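Local atomic coordinates of extracellular solute-binding protein, family 1 (Bifidobacterium longum subsp. infantis, PDB entry 6FTH), a protein that probably binds human milk oligosaccharides outside the cell and hands them to an ABC transporter for import, as a family 1 extracellular solute-binding protein. Residues S142-S147 / D422-N427; Q153-N158 / P315-P320; T160-D163 / Q168-T171; W298-S303 / L429-P434. All coordinates share one frame; numbering follows the deposited sequence.

Contact 1. Residues S142-S147 / D422-N427; sequences SSRGKS and DVDGDN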
loop_
_atom_site.group_PDB
_atom_site.type_symbol
_atom_site.label_atom_id
_atom_site.label_comp_id
_atom_site.label_asym_id
_atom_site.label_seq_id
_atom_site.Cartn_x
_atom_site.Cartn_y
_atom_site.Cartn_z
ATOM N N SER A 142 -3.345 -0.181 12.734
ATOM C CA SER A 142 -4.087 -1.434 12.623
ATOM C C SER A 142 -3.206 -2.494 11.973
ATOM O O SER A 142 -2.204 -2.174 11.322
ATOM C CB SER A 142 -5.330 -1.259 11.735
ATOM O OG SER A 142 -4.950 -0.776 10.439
ATOM N N SER A 143 -3.607 -3.764 12.139
ATOM C CA SER A 143 -3.007 -4.886 11.419
ATOM C C SER A 143 -4.098 -5.813 10.921
ATOM O O SER A 143 -4.873 -6.337 11.725
ATOM C CB SER A 143 -2.061 -5.687 12.319
ATOM O OG SER A 143 -1.850 -6.992 11.796
ATOM N N ARG A 144 -4.142 -6.050 9.612
ATOM C CA ARG A 144 -5.042 -7.050 9.050
ATOM C C ARG A 144 -4.431 -8.441 9.012
ATOM O O ARG A 144 -5.023 -9.360 8.429
ATOM C CB ARG A 144 -5.591 -6.640 7.670
ATOM C CG ARG A 144 -4.575 -6.214 6.638
ATOM C CD ARG A 144 -5.240 -6.030 5.260
ATOM N NE ARG A 144 -4.372 -5.294 4.359
ATOM C CZ ARG A 144 -4.717 -4.906 3.139
ATOM N NH1 ARG A 144 -5.899 -5.242 2.645
ATOM N NH2 ARG A 144 -3.872 -4.184 2.409
ATOM N N GLY A 145 -3.263 -8.621 9.621
ATOM C CA GLY A 145 -2.801 -9.956 9.942
ATOM C C GLY A 145 -1.760 -10.497 8.988
ATOM O O GLY A 145 -1.440 -9.923 7.948
ATOM N N LYS A 146 -1.285 -11.684 9.355
ATOM C CA LYS A 146 -0.081 -12.241 8.736
ATOM C C LYS A 146 -0.259 -12.631 7.268
ATOM O O LYS A 146 0.736 -12.772 6.560
ATOM C CB LYS A 146 0.424 -13.413 9.562
ATOM C CG LYS A 146 -0.528 -14.610 9.623
ATOM C CD LYS A 146 -0.002 -15.721 10.545
ATOM C CE LYS A 146 -0.869 -16.958 10.558
ATOM N NZ LYS A 146 -2.175 -16.797 11.213
ATOM N N SER A 147 -1.478 -12.824 6.770
ATOM C CA SER A 147 -1.587 -13.062 5.335
ATOM C C SER A 147 -1.206 -11.857 4.507
ATOM O O SER A 147 -1.005 -11.998 3.292
ATOM C CB SER A 147 -3.000 -13.496 4.939
ATOM O OG SER A 147 -3.220 -14.844 5.329
ATOM N N ASP A 422 -11.093 -15.627 3.828
ATOM C CA ASP A 422 -10.695 -14.261 3.481
ATOM C C ASP A 422 -9.992 -14.411 2.151
ATOM O O ASP A 422 -8.776 -14.620 2.074
ATOM C CB ASP A 422 -9.771 -13.633 4.515
ATOM C CG ASP A 422 -9.223 -12.314 4.058
ATOM O OD1 ASP A 422 -9.661 -11.798 3.003
ATOM O OD2 ASP A 422 -8.367 -11.749 4.786
ATOM N N VAL A 423 -10.776 -14.363 1.082
ATOM C CA VAL A 423 -10.260 -14.707 -0.243
ATOM C C VAL A 423 -9.197 -13.706 -0.695
ATOM O O VAL A 423 -8.215 -14.079 -1.364
ATOM C CB VAL A 423 -11.445 -14.791 -1.221
ATOM C CG1 VAL A 423 -10.997 -14.906 -2.644
ATOM C CG2 VAL A 423 -12.336 -15.987 -0.840
ATOM N N ASP A 424 -9.378 -12.428 -0.358
ATOM C CA ASP A 424 -8.364 -11.440 -0.726
ATOM C C ASP A 424 -7.032 -11.759 -0.046
ATOM O O ASP A 424 -5.977 -11.744 -0.690
ATOM C CB ASP A 424 -8.845 -10.025 -0.404
ATOM C CG ASP A 424 -7.961 -8.948 -1.053
ATOM O OD1 ASP A 424 -7.569 -9.143 -2.229
ATOM O OD2 ASP A 424 -7.658 -7.927 -0.394
ATOM N N GLY A 425 -7.058 -12.068 1.251
ATOM C CA GLY A 425 -5.829 -12.445 1.934
ATOM C C GLY A 425 -5.200 -13.710 1.375
ATOM O O GLY A 425 -3.976 -13.795 1.206
ATOM N N ASP A 426 -6.026 -14.723 1.079
ATOM C CA ASP A 426 -5.508 -15.956 0.491
ATOM C C ASP A 426 -4.838 -15.655 -0.845
ATOM O O ASP A 426 -3.757 -16.191 -1.145
ATOM C CB ASP A 426 -6.647 -16.955 0.258
ATOM C CG ASP A 426 -7.284 -17.464 1.537
ATOM O OD1 ASP A 426 -6.745 -17.292 2.665
ATOM O OD2 ASP A 426 -8.372 -18.082 1.371
ATOM N N ASN A 427 -5.478 -14.814 -1.664
ATOM C CA ASN A 427 -4.941 -14.461 -2.968
ATOM C C ASN A 427 -3.616 -13.728 -2.825
ATOM O O ASN A 427 -2.660 -14.027 -3.541
ATOM C CB ASN A 427 -5.934 -13.588 -3.719
ATOM C CG ASN A 427 -7.154 -14.372 -4.229
ATOM O OD1 ASN A 427 -7.137 -15.591 -4.328
ATOM N ND2 ASN A 427 -8.181 -13.652 -4.578
HETATM O O HOH W 1 -7.137 -5.123 -0.246
HETATM O O HOH W 2 -5.603 -15.210 4.377
#
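An N-capped helix start, at the first turn of helix 423-432, faces the turn that follows strand 140-143 in this two-lobed solute-binding fold, and Ser-147 and Gly-425 touch where the two meet. Ser-147 CB lies 3.9 Å from Gly-425 O, and the CA atoms of this pair are the nearest across the contact. A glycine suits the spot: with no side chain, Gly-425 lets Ser-147 and the Asp-422 carboxylate lie close to its CA. Asp-422 is the N-cap, a short side chain whose carboxylate reaches a backbone N-H of the first turn. Its OD1 accepts from Gly-425 N at 3.1 Å on a nearly straight path (173°), met from well above the carboxylate plane, while OD2 is taken by Tyr-148 OH.

No direct hydrogen bond joins the segments; two waters bridge them. Arg-144 NH1 and Asp-424 OD2 are 4.4 Å apart, the oxygen lying far out of the guanidinium plane, so any attraction is probably one of charges alone, no N-H being aimed at the oxygen. A water in that plane instead accepts from NH1 and donates to OD2. Both groups are anchored elsewhere, Arg-144 NE on Ala-334 O and Asp-424 OD1 on Trp-298 NE1. With its hydroxyl anti to the carbonyl carbon (chi1 -75°), Ser-147 places OG 2.6 Å from a second water, which donates to Asp-426 OD1 at 2.9 Å.

Contact 2. Residues Q153-N158 / P315-P320; sequences QHMFIN and PVPSAP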
loop_
_atom_site.group_PDB
_atom_site.type_symbol
_atom_site.label_atom_id
_atom_site.label_comp_id
_atom_site.label_asym_id
_atom_site.label_seq_id
_atom_site.Cartn_x
_atom_site.Cartn_y
_atom_site.Cartn_z
ATOM N N GLN A 153 2.846 -5.405 -4.219
ATOM C CA GLN A 153 3.337 -5.217 -5.571
ATOM C C GLN A 153 3.762 -6.560 -6.164
ATOM O O GLN A 153 4.486 -7.323 -5.514
ATOM C CB GLN A 153 4.561 -4.300 -5.527
ATOM C CG GLN A 153 4.388 -3.071 -4.684
ATOM C CD GLN A 153 3.214 -2.234 -5.112
ATOM O OE1 GLN A 153 2.955 -2.068 -6.304
ATOM N NE2 GLN A 153 2.508 -1.678 -4.138
ATOM N N HIS A 154 3.321 -6.850 -7.398
ATOM C CA HIS A 154 3.655 -8.101 -8.071
ATOM C C HIS A 154 3.744 -7.888 -9.573
ATOM O O HIS A 154 3.160 -6.951 -10.116
ATOM C CB HIS A 154 2.612 -9.204 -7.802
ATOM C CG HIS A 154 2.230 -9.256 -6.381
ATOM N ND1 HIS A 154 1.293 -8.406 -5.841
ATOM C CD2 HIS A 154 2.753 -9.951 -5.341
ATOM C CE1 HIS A 154 1.222 -8.602 -4.539
ATOM N NE2 HIS A 154 2.106 -9.523 -4.209
ATOM N N MET A 155 4.470 -8.786 -10.244
ATOM C CA MET A 155 4.593 -8.799 -11.695
ATOM C C MET A 155 3.974 -10.098 -12.187
ATOM O O MET A 155 4.422 -11.181 -11.805
ATOM C CB MET A 155 6.068 -8.728 -12.093
ATOM C CG MET A 155 6.312 -8.674 -13.580
ATOM S SD MET A 155 8.084 -8.544 -13.898
ATOM C CE MET A 155 8.121 -8.308 -15.682
ATOM N N PHE A 156 2.954 -9.990 -13.032
ATOM C CA PHE A 156 2.244 -11.148 -13.564
ATOM C C PHE A 156 2.605 -11.390 -15.024
ATOM O O PHE A 156 2.854 -10.452 -15.790
ATOM C CB PHE A 156 0.732 -10.940 -13.447
ATOM C CG PHE A 156 0.263 -10.741 -12.035
ATOM C CD1 PHE A 156 0.518 -11.695 -11.073
ATOM C CD2 PHE A 156 -0.414 -9.589 -11.665
ATOM C CE1 PHE A 156 0.084 -11.516 -9.752
ATOM C CE2 PHE A 156 -0.843 -9.404 -10.355
ATOM C CZ PHE A 156 -0.573 -10.364 -9.394
ATOM N N ILE A 157 2.598 -12.664 -15.418
ATOM C CA ILE A 157 2.770 -13.035 -16.819
ATOM C C ILE A 157 1.738 -14.092 -17.187
ATOM O O ILE A 157 1.306 -14.887 -16.344
ATOM C CB ILE A 157 4.204 -13.499 -17.118
ATOM C CG1 ILE A 157 4.484 -13.557 -18.623
ATOM C CG2 ILE A 157 4.505 -14.818 -16.474
ATOM C CD1 ILE A 157 5.955 -13.464 -18.906
ATOM N N ASN A 158 1.337 -14.083 -18.460
ATOM C CA ASN A 158 0.404 -15.073 -18.999
ATOM C C ASN A 158 1.193 -16.345 -19.276
ATOM O O ASN A 158 1.880 -16.467 -20.296
ATOM C CB ASN A 158 -0.316 -14.559 -20.238
ATOM C CG ASN A 158 -1.447 -15.474 -20.612
ATOM O OD1 ASN A 158 -1.268 -16.697 -20.589
ATOM N ND2 ASN A 158 -2.614 -14.915 -20.848
ATOM N N PRO A 315 9.140 -13.851 -10.346
ATOM C CA PRO A 315 10.247 -13.007 -9.896
ATOM C C PRO A 315 10.603 -12.010 -10.994
ATOM O O PRO A 315 10.479 -12.298 -12.192
ATOM C CB PRO A 315 11.377 -14.011 -9.680
ATOM C CG PRO A 315 10.656 -15.358 -9.452
ATOM C CD PRO A 315 9.494 -15.287 -10.346
ATOM N N VAL A 316 11.069 -10.831 -10.602
ATOM C CA VAL A 316 11.346 -9.826 -11.634
ATOM C C VAL A 316 12.587 -10.234 -12.422
ATOM O O VAL A 316 13.562 -10.709 -11.828
ATOM C CB VAL A 316 11.512 -8.435 -11.015
ATOM C CG1 VAL A 316 12.858 -8.276 -10.253
ATOM C CG2 VAL A 316 11.359 -7.333 -12.090
ATOM N N PRO A 317 12.603 -10.089 -13.744
ATOM C CA PRO A 317 13.838 -10.352 -14.496
ATOM C C PRO A 317 14.964 -9.401 -14.108
ATOM O O PRO A 317 14.736 -8.219 -13.817
ATOM C CB PRO A 317 13.408 -10.152 -15.957
ATOM C CG PRO A 317 11.930 -10.502 -15.942
ATOM C CD PRO A 317 11.448 -9.867 -14.641
ATOM N N SER A 318 16.203 -9.930 -14.125
ATOM C CA SER A 318 17.388 -9.164 -13.761
ATOM C C SER A 318 17.797 -8.216 -14.883
ATOM O O SER A 318 17.770 -8.575 -16.061
ATOM C CB SER A 318 18.560 -10.109 -13.475
ATOM O OG SER A 318 18.277 -11.044 -12.457
ATOM N N ALA A 319 18.226 -7.019 -14.506
ATOM C CA ALA A 319 18.790 -6.080 -15.455
ATOM C C ALA A 319 20.214 -6.509 -15.809
ATOM O O ALA A 319 20.875 -7.205 -15.036
ATOM C CB ALA A 319 18.832 -4.702 -14.821
ATOM N N PRO A 320 20.723 -6.078 -16.955
ATOM C CA PRO A 320 22.113 -6.389 -17.313
ATOM C C PRO A 320 23.088 -5.974 -16.215
ATOM O O PRO A 320 23.003 -4.874 -15.662
ATOM C CB PRO A 320 22.336 -5.568 -18.591
ATOM C CG PRO A 320 20.993 -5.240 -19.105
ATOM C CD PRO A 320 20.050 -5.230 -17.949
#
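The backbones of strand 154-158 and of the extended, proline-rich loop 315-320 come nearest at Met-155 and Val-316, whose CA atoms are 6.8 Å apart, and no hydrogen bond passes between the two segments. Side chains span the interval, and Met-155 covers most of it. Its CG stands anti to the backbone N (chi1 -177°) and the remaining torsions are also extended, so the long, unbranched chain reaches straight off the strand and delivers its thioether to the loop. Met-155 SD touches Val-316 CG2 at 3.9 Å and Pro-317 CD at 3.7 Å; the terminal CE adds a second contact to Pro-317 CD at 3.8 Å. The two partners are met differently. Met-155 and Pro-317 reach toward each other, tip to tip, whereas the methionine crosses Val-316 at about a right angle and meets just one of its methyls. A flexible, polarisable sulfur chain fits well between a rigid ring and a branched residue, and all three residues are buried. The proline rings restrict phi, which suits an extended loop, and lacking an N-H they cannot donate to a neighbouring strand. The carbonyls are used: Val-316 O accepts from Gln-438 NE2, and Pro-317 O from Ser-219 OG. Strand 154-158 runs between strands 292-297 and 311-313 in the mixed sheet, and Met-155 also packs on Val-294 and Phe-296 of the former and on Leu-176 of helix 173-185.

Contact 3. Residues T160-D163 / Q168-T171; sequences TWLD and QVPT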
loop_
_atom_site.group_PDB
_atom_site.type_symbol
_atom_site.label_atom_id
_atom_site.label_comp_id
_atom_site.label_asym_id
_atom_site.label_seq_id
_atom_site.Cartn_x
_atom_site.Cartn_y
_atom_site.Cartn_z
ATOM N N THR A 160 -0.119 -19.326 -19.725
ATOM C CA THR A 160 -0.733 -20.066 -20.827
ATOM C C THR A 160 -0.091 -19.671 -22.149
ATOM O O THR A 160 0.207 -20.525 -22.988
ATOM C CB THR A 160 -2.232 -19.788 -20.858
ATOM O OG1 THR A 160 -2.822 -20.296 -19.655
ATOM C CG2 THR A 160 -2.902 -20.445 -22.078
ATOM N N TRP A 161 0.171 -18.380 -22.330
ATOM C CA TRP A 161 0.845 -17.925 -23.544
ATOM C C TRP A 161 2.278 -18.439 -23.618
ATOM O O TRP A 161 2.736 -18.883 -24.681
ATOM C CB TRP A 161 0.838 -16.407 -23.594
ATOM C CG TRP A 161 -0.470 -15.731 -23.833
ATOM C CD1 TRP A 161 -1.716 -16.310 -23.950
ATOM C CD2 TRP A 161 -0.668 -14.329 -24.033
ATOM N NE1 TRP A 161 -2.652 -15.348 -24.192
ATOM C CE2 TRP A 161 -2.047 -14.122 -24.250
ATOM C CE3 TRP A 161 0.188 -13.228 -24.039
ATOM C CZ2 TRP A 161 -2.590 -12.863 -24.468
ATOM C CZ3 TRP A 161 -0.341 -11.972 -24.261
ATOM C CH2 TRP A 161 -1.722 -11.794 -24.472
ATOM N N LEU A 162 3.028 -18.360 -22.512
ATOM C CA LEU A 162 4.380 -18.893 -22.521
ATOM C C LEU A 162 4.365 -20.353 -22.945
ATOM O O LEU A 162 5.177 -20.782 -23.770
ATOM C CB LEU A 162 5.014 -18.789 -21.135
ATOM C CG LEU A 162 5.299 -17.362 -20.617
ATOM C CD1 LEU A 162 5.801 -17.483 -19.185
ATOM C CD2 LEU A 162 6.289 -16.608 -21.464
ATOM N N ASP A 163 3.437 -21.125 -22.380
ATOM C CA ASP A 163 3.378 -22.562 -22.636
ATOM C C ASP A 163 3.037 -22.848 -24.092
ATOM O O ASP A 163 3.665 -23.704 -24.732
ATOM C CB ASP A 163 2.324 -23.198 -21.732
ATOM C CG ASP A 163 2.780 -23.326 -20.277
ATOM O OD1 ASP A 163 3.963 -23.100 -19.981
ATOM O OD2 ASP A 163 1.919 -23.672 -19.442
ATOM N N GLN A 168 10.131 -20.119 -21.868
ATOM C CA GLN A 168 10.326 -20.182 -20.429
ATOM C C GLN A 168 10.022 -18.825 -19.806
ATOM O O GLN A 168 10.034 -17.791 -20.470
ATOM C CB GLN A 168 11.763 -20.579 -20.119
ATOM C CG GLN A 168 12.096 -21.999 -20.578
ATOM C CD GLN A 168 13.482 -22.441 -20.156
ATOM O OE1 GLN A 168 14.164 -21.752 -19.397
ATOM N NE2 GLN A 168 13.908 -23.592 -20.653
ATOM N N VAL A 169 9.750 -18.845 -18.509
ATOM C CA VAL A 169 9.611 -17.582 -17.768
ATOM C C VAL A 169 10.904 -16.782 -17.916
ATOM O O VAL A 169 12.002 -17.332 -17.698
ATOM C CB VAL A 169 9.306 -17.871 -16.292
ATOM C CG1 VAL A 169 9.469 -16.600 -15.460
ATOM C CG2 VAL A 169 7.906 -18.402 -16.166
ATOM N N PRO A 170 10.846 -15.503 -18.279
ATOM C CA PRO A 170 12.085 -14.743 -18.499
ATOM C C PRO A 170 12.754 -14.356 -17.191
ATOM O O PRO A 170 12.084 -13.990 -16.223
ATOM C CB PRO A 170 11.594 -13.497 -19.250
ATOM C CG PRO A 170 10.179 -13.334 -18.772
ATOM C CD PRO A 170 9.653 -14.722 -18.646
ATOM N N THR A 171 14.092 -14.410 -17.187
ATOM C CA THR A 171 14.871 -14.084 -15.992
ATOM C C THR A 171 15.861 -12.943 -16.189
ATOM O O THR A 171 16.570 -12.609 -15.241
ATOM C CB THR A 171 15.636 -15.293 -15.460
ATOM O OG1 THR A 171 16.697 -15.640 -16.360
ATOM C CG2 THR A 171 14.699 -16.479 -15.235
#
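Leu-162 of helix 159-165 and Val-169 pack together where the loop linking that helix to helix 173-185 turns back, in the lobe that holds the sheet of strand 154-158. The tight part is apolar and small. Leu-162 CD1 sits 3.8 Å from Val-169 CG2 and 4.1 Å from Val-169 CA, the side chains crossing at a slant. The forked end of the leucine touches two consecutive residues of the loop, and its torsions explain how: chi1 (-67°) puts CG anti to the carbonyl carbon, and chi2 (175°) then sets the two methyls, CD1 onto Val-169 and CD2 onto the backbone of Gln-168. Leucine suits this buried place, since its side chain also touches Val-179 and Phe-183 of helix 173-185 and Ile-157 of strand 154-158. Val-169, branched at the beta-carbon, offers a methyl close to its own main chain and touches Ile-314 as well. Next along the loop, Pro-170 packs on Leu-176 and Ile-157, so the apolar side of the connection continues toward the sheet.

The outer side is different in character. Gln-168 joins the contact through its main chain, while its side chain leaves the CA away from the helix and the residue is exposed, a suitable place for a polar amide. No hydrogen bond ties the two segments directly. Even the one approach to a polar atom on this looser side is a plain touch, the methyl Leu-162 CD2 lying 4.1 Å from Gln-168 O.

Contact 4. Residues W298-S303 / L429-P434; sequences WSQDAS and LEANKP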
loop_
_atom_site.group_PDB
_atom_site.type_symbol
_atom_site.label_atom_id
_atom_site.label_comp_id
_atom_site.label_asym_id
_atom_site.label_seq_id
_atom_site.Cartn_x
_atom_site.Cartn_y
_atom_site.Cartn_z
ATOM N N TRP A 298 -1.869 -6.531 -7.820
ATOM C CA TRP A 298 -2.079 -7.005 -6.451
ATOM C C TRP A 298 -2.242 -8.514 -6.379
ATOM O O TRP A 298 -1.575 -9.174 -5.576
ATOM C CB TRP A 298 -3.356 -6.334 -5.918
ATOM C CG TRP A 298 -3.870 -6.811 -4.602
ATOM C CD1 TRP A 298 -4.868 -7.728 -4.397
ATOM C CD2 TRP A 298 -3.455 -6.379 -3.309
ATOM N NE1 TRP A 298 -5.089 -7.899 -3.046
ATOM C CE2 TRP A 298 -4.229 -7.081 -2.359
ATOM C CE3 TRP A 298 -2.497 -5.470 -2.857
ATOM C CZ2 TRP A 298 -4.100 -6.878 -0.989
ATOM C CZ3 TRP A 298 -2.366 -5.283 -1.483
ATOM C CH2 TRP A 298 -3.152 -5.987 -0.577
ATOM N N SER A 299 -3.129 -9.078 -7.205
ATOM C CA SER A 299 -3.356 -10.522 -7.260
ATOM C C SER A 299 -3.904 -10.861 -8.640
ATOM O O SER A 299 -4.447 -9.994 -9.327
ATOM C CB SER A 299 -4.343 -10.984 -6.185
ATOM O OG SER A 299 -5.642 -10.551 -6.525
ATOM N N GLN A 300 -3.752 -12.127 -9.038
ATOM C CA GLN A 300 -4.293 -12.523 -10.340
ATOM C C GLN A 300 -5.789 -12.282 -10.404
ATOM O O GLN A 300 -6.300 -11.810 -11.423
ATOM C CB GLN A 300 -3.933 -13.954 -10.688
ATOM C CG GLN A 300 -2.453 -14.216 -10.726
ATOM C CD GLN A 300 -1.965 -14.817 -9.430
ATOM O OE1 GLN A 300 -1.995 -14.173 -8.380
ATOM N NE2 GLN A 300 -1.518 -16.073 -9.485
ATOM N N ASP A 301 -6.514 -12.551 -9.316
ATOM C CA ASP A 301 -7.952 -12.315 -9.353
ATOM C C ASP A 301 -8.269 -10.844 -9.562
ATOM O O ASP A 301 -9.129 -10.491 -10.375
ATOM C CB ASP A 301 -8.627 -12.820 -8.077
ATOM C CG ASP A 301 -10.142 -12.708 -8.160
ATOM O OD1 ASP A 301 -10.779 -13.605 -8.764
ATOM O OD2 ASP A 301 -10.690 -11.702 -7.673
ATOM N N ALA A 302 -7.611 -9.955 -8.810
ATOM C CA ALA A 302 -7.925 -8.539 -8.918
ATOM C C ALA A 302 -7.554 -7.998 -10.292
ATOM O O ALA A 302 -8.257 -7.141 -10.837
ATOM C CB ALA A 302 -7.187 -7.745 -7.840
ATOM N N SER A 303 -6.436 -8.466 -10.857
ATOM C CA SER A 303 -5.972 -7.958 -12.148
ATOM C C SER A 303 -6.754 -8.542 -13.326
ATOM O O SER A 303 -6.982 -7.846 -14.326
ATOM C CB SER A 303 -4.489 -8.275 -12.329
ATOM O OG SER A 303 -3.702 -7.340 -11.600
ATOM N N LEU A 429 -1.472 -13.834 -0.216
ATOM C CA LEU A 429 -0.498 -14.804 0.273
ATOM C C LEU A 429 0.084 -15.623 -0.877
ATOM O O LEU A 429 1.310 -15.794 -0.990
ATOM C CB LEU A 429 -1.201 -15.744 1.257
ATOM C CG LEU A 429 -0.761 -16.009 2.697
ATOM C CD1 LEU A 429 -1.174 -17.448 3.077
ATOM C CD2 LEU A 429 0.703 -15.766 2.988
ATOM N N GLU A 430 -0.788 -16.119 -1.759
ATOM C CA GLU A 430 -0.339 -16.920 -2.889
ATOM C C GLU A 430 0.496 -16.085 -3.852
ATOM O O GLU A 430 1.541 -16.542 -4.342
ATOM C CB GLU A 430 -1.551 -17.523 -3.603
ATOM C CG GLU A 430 -2.179 -18.644 -2.822
ATOM C CD GLU A 430 -1.256 -19.834 -2.680
ATOM O OE1 GLU A 430 -0.643 -20.240 -3.693
ATOM O OE2 GLU A 430 -1.130 -20.357 -1.552
ATOM N N ALA A 431 0.061 -14.862 -4.128
ATOM C CA ALA A 431 0.810 -13.995 -5.028
ATOM C C ALA A 431 2.190 -13.657 -4.482
ATOM O O ALA A 431 3.086 -13.325 -5.265
ATOM C CB ALA A 431 0.049 -12.702 -5.292
ATOM N N ASN A 432 2.374 -13.717 -3.168
ATOM C CA ASN A 432 3.679 -13.372 -2.597
ATOM C C ASN A 432 4.646 -14.545 -2.531
ATOM O O ASN A 432 5.848 -14.319 -2.357
ATOM C CB ASN A 432 3.493 -12.709 -1.231
ATOM C CG ASN A 432 3.155 -11.238 -1.383
ATOM O OD1 ASN A 432 3.597 -10.597 -2.347
ATOM N ND2 ASN A 432 2.348 -10.687 -0.465
ATOM N N LYS A 433 4.187 -15.780 -2.691
ATOM C CA LYS A 433 5.103 -16.909 -2.579
ATOM C C LYS A 433 6.271 -16.824 -3.552
ATOM O O LYS A 433 7.403 -17.135 -3.138
ATOM C CB LYS A 433 4.343 -18.238 -2.710
ATOM C CG LYS A 433 3.510 -18.552 -1.495
ATOM C CD LYS A 433 2.675 -19.808 -1.723
ATOM C CE LYS A 433 1.812 -20.146 -0.508
ATOM N NZ LYS A 433 1.140 -21.474 -0.670
ATOM N N PRO A 434 6.092 -16.433 -4.818
ATOM C CA PRO A 434 7.231 -16.429 -5.748
ATOM C C PRO A 434 8.290 -15.375 -5.427
ATOM O O PRO A 434 9.361 -15.418 -6.044
ATOM C CB PRO A 434 6.575 -16.164 -7.117
ATOM C CG PRO A 434 5.169 -16.608 -6.957
ATOM C CD PRO A 434 4.825 -16.227 -5.532
#
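Ala-431, in the last part of helix 423-432, aims its methyl at the backbone of Trp-298 and Ser-299 and at the amide end of Gln-300, where helix 300-304 begins. That methyl is the centre of the contact: Ala-431 CB lies 3.9 Å from Trp-298 O, 4.0 Å from Gln-300 OE1 and 4.5 Å from Ser-299 CA. The CA atoms of Ser-299 and Ala-431 are only 5.9 Å apart, and a side chain as short as alanine's suits so close an approach.

The three residues opposite are turned in different directions. The CB of Trp-298 points away from the other segment, and its side chain comes no nearer than 7.1 Å, so the carbonyl O meets the methyl; the ring reaches Asp-424 OD1 through NE1 and packs on Arg-144. Gln-300 bends at chi2 (97°), which brings OE1 back toward the methyl, while NE2 makes a weak hydrogen bond to Tyr-311 O. Ser-299 uses its hydroxyl on its own helix, as an N-cap: OG accepts from Ala-302 N at 3.1 Å and 165°, a role that serine's short side chain fills readily.

On the far helix, Glu-430 leads its carboxylate away from the contact and pairs with Lys-433, NZ meeting OE2 at 2.7 Å on the syn side, 26° out of the carboxylate plane. The polar bonds of Ser-299, Glu-430, Trp-298 and Gln-300 NE2 thus stay within a segment or go beyond both. What crosses is a methyl against two oxygens and a CA, consistent with association by close fit and dispersion, with no direct hydrogen bond or salt bridge.

In the fold
Along the chain, contact 3 is local and falls between the two halves of contact 2, and both lie within the span of contact 1, while the segments of contact 4 alternate with those of contacts 1 and 2. Contacts 1 and 4, centres about 12 Å apart, share helix 423-432. Contact 4 meets contact 2 (centres about 13 Å apart) where His-154 NE2 bonds Asn-432 OD1; contact 2 meets contact 3 (centres about 11 Å apart) through Ser-318 N and Thr-171 O. The four form a series of neighbours, 1-4-2-3, in which helix 423-432 joins the turn after strand 140-143 to the sheet of strand 154-158, consistent with a solute-binding chain that passes repeatedly between its lobes.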